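PDB 4Y9V: particle-associated lyase from Acinetobacter bacteriophage AP22, which probably degrades the capsular polysaccharide of Acinetobacter baumannii as a trimeric phage tailspike, binding capsular saccharide on its pectin lyase-like beta-helix. Local coordinates for residues G251-R256 against G279-N284. Sequence-based numbering, arbitrary orientation. Where two conformers were deposited one is given.
Sequences GLRLRR and GIQISN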
loop_
_atom_site.group_PDB
_atom_site.type_symbol
_atom_site.label_atom_id
_atom_site.label_comp_id
_atom_site.label_asym_id
_atom_site.label_seq_id
_atom_site.Cartn_x
_atom_site.Cartn_y
_atom_site.Cartn_z
ATOM N N GLY A 251 1.739 3.652 28.619
ATOM C CA GLY A 251 2.314 4.989 28.531
ATOM C C GLY A 251 1.334 6.063 28.094
ATOM O O GLY A 251 1.246 7.156 28.712
ATOM N N LEU A 252 0.572 5.770 27.047
ATOM C CA LEU A 252 -0.409 6.665 26.465
ATOM C C LEU A 252 -1.636 5.848 26.149
ATOM O O LEU A 252 -1.499 4.769 25.540
ATOM C CB LEU A 252 0.147 7.275 25.181
ATOM C CG LEU A 252 -0.803 8.180 24.380
ATOM C CD1 LEU A 252 -1.176 9.427 25.148
ATOM C CD2 LEU A 252 -0.169 8.562 23.029
ATOM N N ARG A 253 -2.825 6.343 26.499
ATOM C CA ARG A 253 -4.063 5.673 26.104
ATOM C C ARG A 253 -4.962 6.673 25.405
ATOM O O ARG A 253 -5.207 7.778 25.914
ATOM C CB ARG A 253 -4.789 5.076 27.315
ATOM C CG ARG A 253 -6.118 4.438 26.973
ATOM C CD ARG A 253 -6.837 3.855 28.168
ATOM N NE ARG A 253 -6.087 2.750 28.742
ATOM C CZ ARG A 253 -5.887 2.504 30.033
ATOM N NH1 ARG A 253 -6.385 3.302 30.958
ATOM N NH2 ARG A 253 -5.141 1.457 30.391
ATOM N N LEU A 254 -5.459 6.274 24.227
ATOM C CA LEU A 254 -6.522 6.985 23.505
ATOM C C LEU A 254 -7.763 6.094 23.676
ATOM O O LEU A 254 -7.714 4.946 23.230
ATOM C CB LEU A 254 -6.252 7.171 22.029
ATOM C CG LEU A 254 -5.065 8.018 21.580
ATOM C CD1 LEU A 254 -4.896 9.257 22.441
ATOM C CD2 LEU A 254 -3.758 7.257 21.618
ATOM N N ARG A 255 -8.801 6.616 24.334
ATOM C CA ARG A 255 -9.949 5.814 24.726
ATOM C C ARG A 255 -11.225 6.426 24.175
ATOM O O ARG A 255 -11.475 7.613 24.350
ATOM C CB ARG A 255 -10.017 5.727 26.253
ATOM C CG ARG A 255 -11.161 4.877 26.798
ATOM C CD ARG A 255 -10.956 4.608 28.264
ATOM N NE ARG A 255 -11.943 3.728 28.872
ATOM C CZ ARG A 255 -12.846 4.081 29.782
ATOM N NH1 ARG A 255 -13.105 5.328 30.055
ATOM N NH2 ARG A 255 -13.518 3.113 30.393
ATOM N N ARG A 256 -12.050 5.617 23.520
ATOM C CA ARG A 256 -13.338 6.105 23.032
ATOM C C ARG A 256 -13.149 7.386 22.199
ATOM O O ARG A 256 -13.911 8.335 22.307
ATOM C CB ARG A 256 -14.362 6.293 24.150
ATOM C CG ARG A 256 -14.689 4.971 24.873
ATOM C CD ARG A 256 -15.729 5.119 25.980
ATOM N NE ARG A 256 -15.279 6.072 26.998
ATOM C CZ ARG A 256 -15.912 6.284 28.121
ATOM N NH1 ARG A 256 -16.975 5.597 28.476
ATOM N NH2 ARG A 256 -15.455 7.223 28.943
ATOM N N GLY A 279 2.796 0.245 25.236
ATOM C CA GLY A 279 3.366 1.573 24.952
ATOM C C GLY A 279 2.258 2.597 24.717
ATOM O O GLY A 279 2.107 3.555 25.475
ATOM N N ILE A 280 1.497 2.350 23.663
ATOM C CA ILE A 280 0.241 3.012 23.396
ATOM C C ILE A 280 -0.866 1.967 23.478
ATOM O O ILE A 280 -0.742 0.902 22.882
ATOM C CB ILE A 280 0.208 3.655 21.980
ATOM C CG1 ILE A 280 1.325 4.667 21.832
ATOM C CG2 ILE A 280 -1.162 4.300 21.726
ATOM C CD1 ILE A 280 1.498 5.222 20.447
ATOM N N GLN A 281 -1.942 2.294 24.201
ATOM C CA GLN A 281 -3.164 1.512 24.137
ATOM C C GLN A 281 -4.217 2.316 23.392
ATOM O O GLN A 281 -4.574 3.424 23.812
ATOM C CB GLN A 281 -3.682 1.092 25.514
ATOM C CG GLN A 281 -4.832 0.075 25.387
ATOM C CD GLN A 281 -5.361 -0.418 26.717
ATOM O OE1 GLN A 281 -5.168 0.234 27.732
ATOM N NE2 GLN A 281 -6.045 -1.564 26.698
ATOM N N ILE A 282 -4.702 1.743 22.304
ATOM C CA ILE A 282 -5.869 2.284 21.578
ATOM C C ILE A 282 -7.042 1.487 22.127
ATOM O O ILE A 282 -7.148 0.297 21.875
ATOM C CB ILE A 282 -5.637 2.135 20.060
ATOM C CG1 ILE A 282 -4.428 2.935 19.605
ATOM C CG2 ILE A 282 -6.907 2.557 19.328
ATOM C CD1 ILE A 282 -3.971 2.629 18.191
ATOM N N SER A 283 -7.844 2.149 22.971
ATOM C CA SER A 283 -8.936 1.540 23.715
ATOM C C SER A 283 -10.265 1.952 23.115
ATOM O O SER A 283 -10.664 3.114 23.249
ATOM C CB SER A 283 -8.885 1.948 25.173
ATOM O OG SER A 283 -7.765 1.383 25.813
ATOM N N ASN A 284 -10.963 1.030 22.454
ATOM C CA ASN A 284 -12.350 1.294 22.055
ATOM C C ASN A 284 -12.476 2.540 21.170
ATOM O O ASN A 284 -13.297 3.416 21.431
ATOM C CB ASN A 284 -13.245 1.399 23.289
ATOM C CG ASN A 284 -13.002 0.256 24.243
ATOM O OD1 ASN A 284 -12.414 0.439 25.322
ATOM N ND2 ASN A 284 -13.385 -0.941 23.830
#
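Arg253 lies alongside Gln281 and grips its amide oxygen side-on: NE and NH2 each stand 2.9 Å from Gln281 OE1, which sits near the guanidinium plane. NH2 approaches almost in line with the amide C=O, whereas NE comes from above the amide plane, the two flat groups being turned 66° apart. A bend at chi3 (-65°) swings NE and the guanidinium toward that oxygen, while CD rests 3.5 Å from OG of the small Ser283. The grip helps fix which end of the amide faces Arg253, leaving Gln281 NE2 to donate to O3 of the bound N-acetylmannosaminuronic acid; Arg253 thus probably helps orient Gln281, and its own side chain comes within about 4 Å of a bound N-acetylfucosamine. Beneath, the parallel ladder runs Gln281 N to Leu252 O, Leu254 N to Gln281 O, then Ser283 N to Leu254 O (2.8 Å). The opposite face is apolar, as suits branched residues facing the beta-helix core: Leu252 CD2 meets Ile280 CG1 at 4.3 Å, and Ile282 packs on Tyr288. Farther along the polar face, Arg255 forms salt bridges with Asp232, Asp307 and Asp309. The two strands belong to successive rungs of a right-handed beta-helix, flanked by strands 229-232 and 302-305.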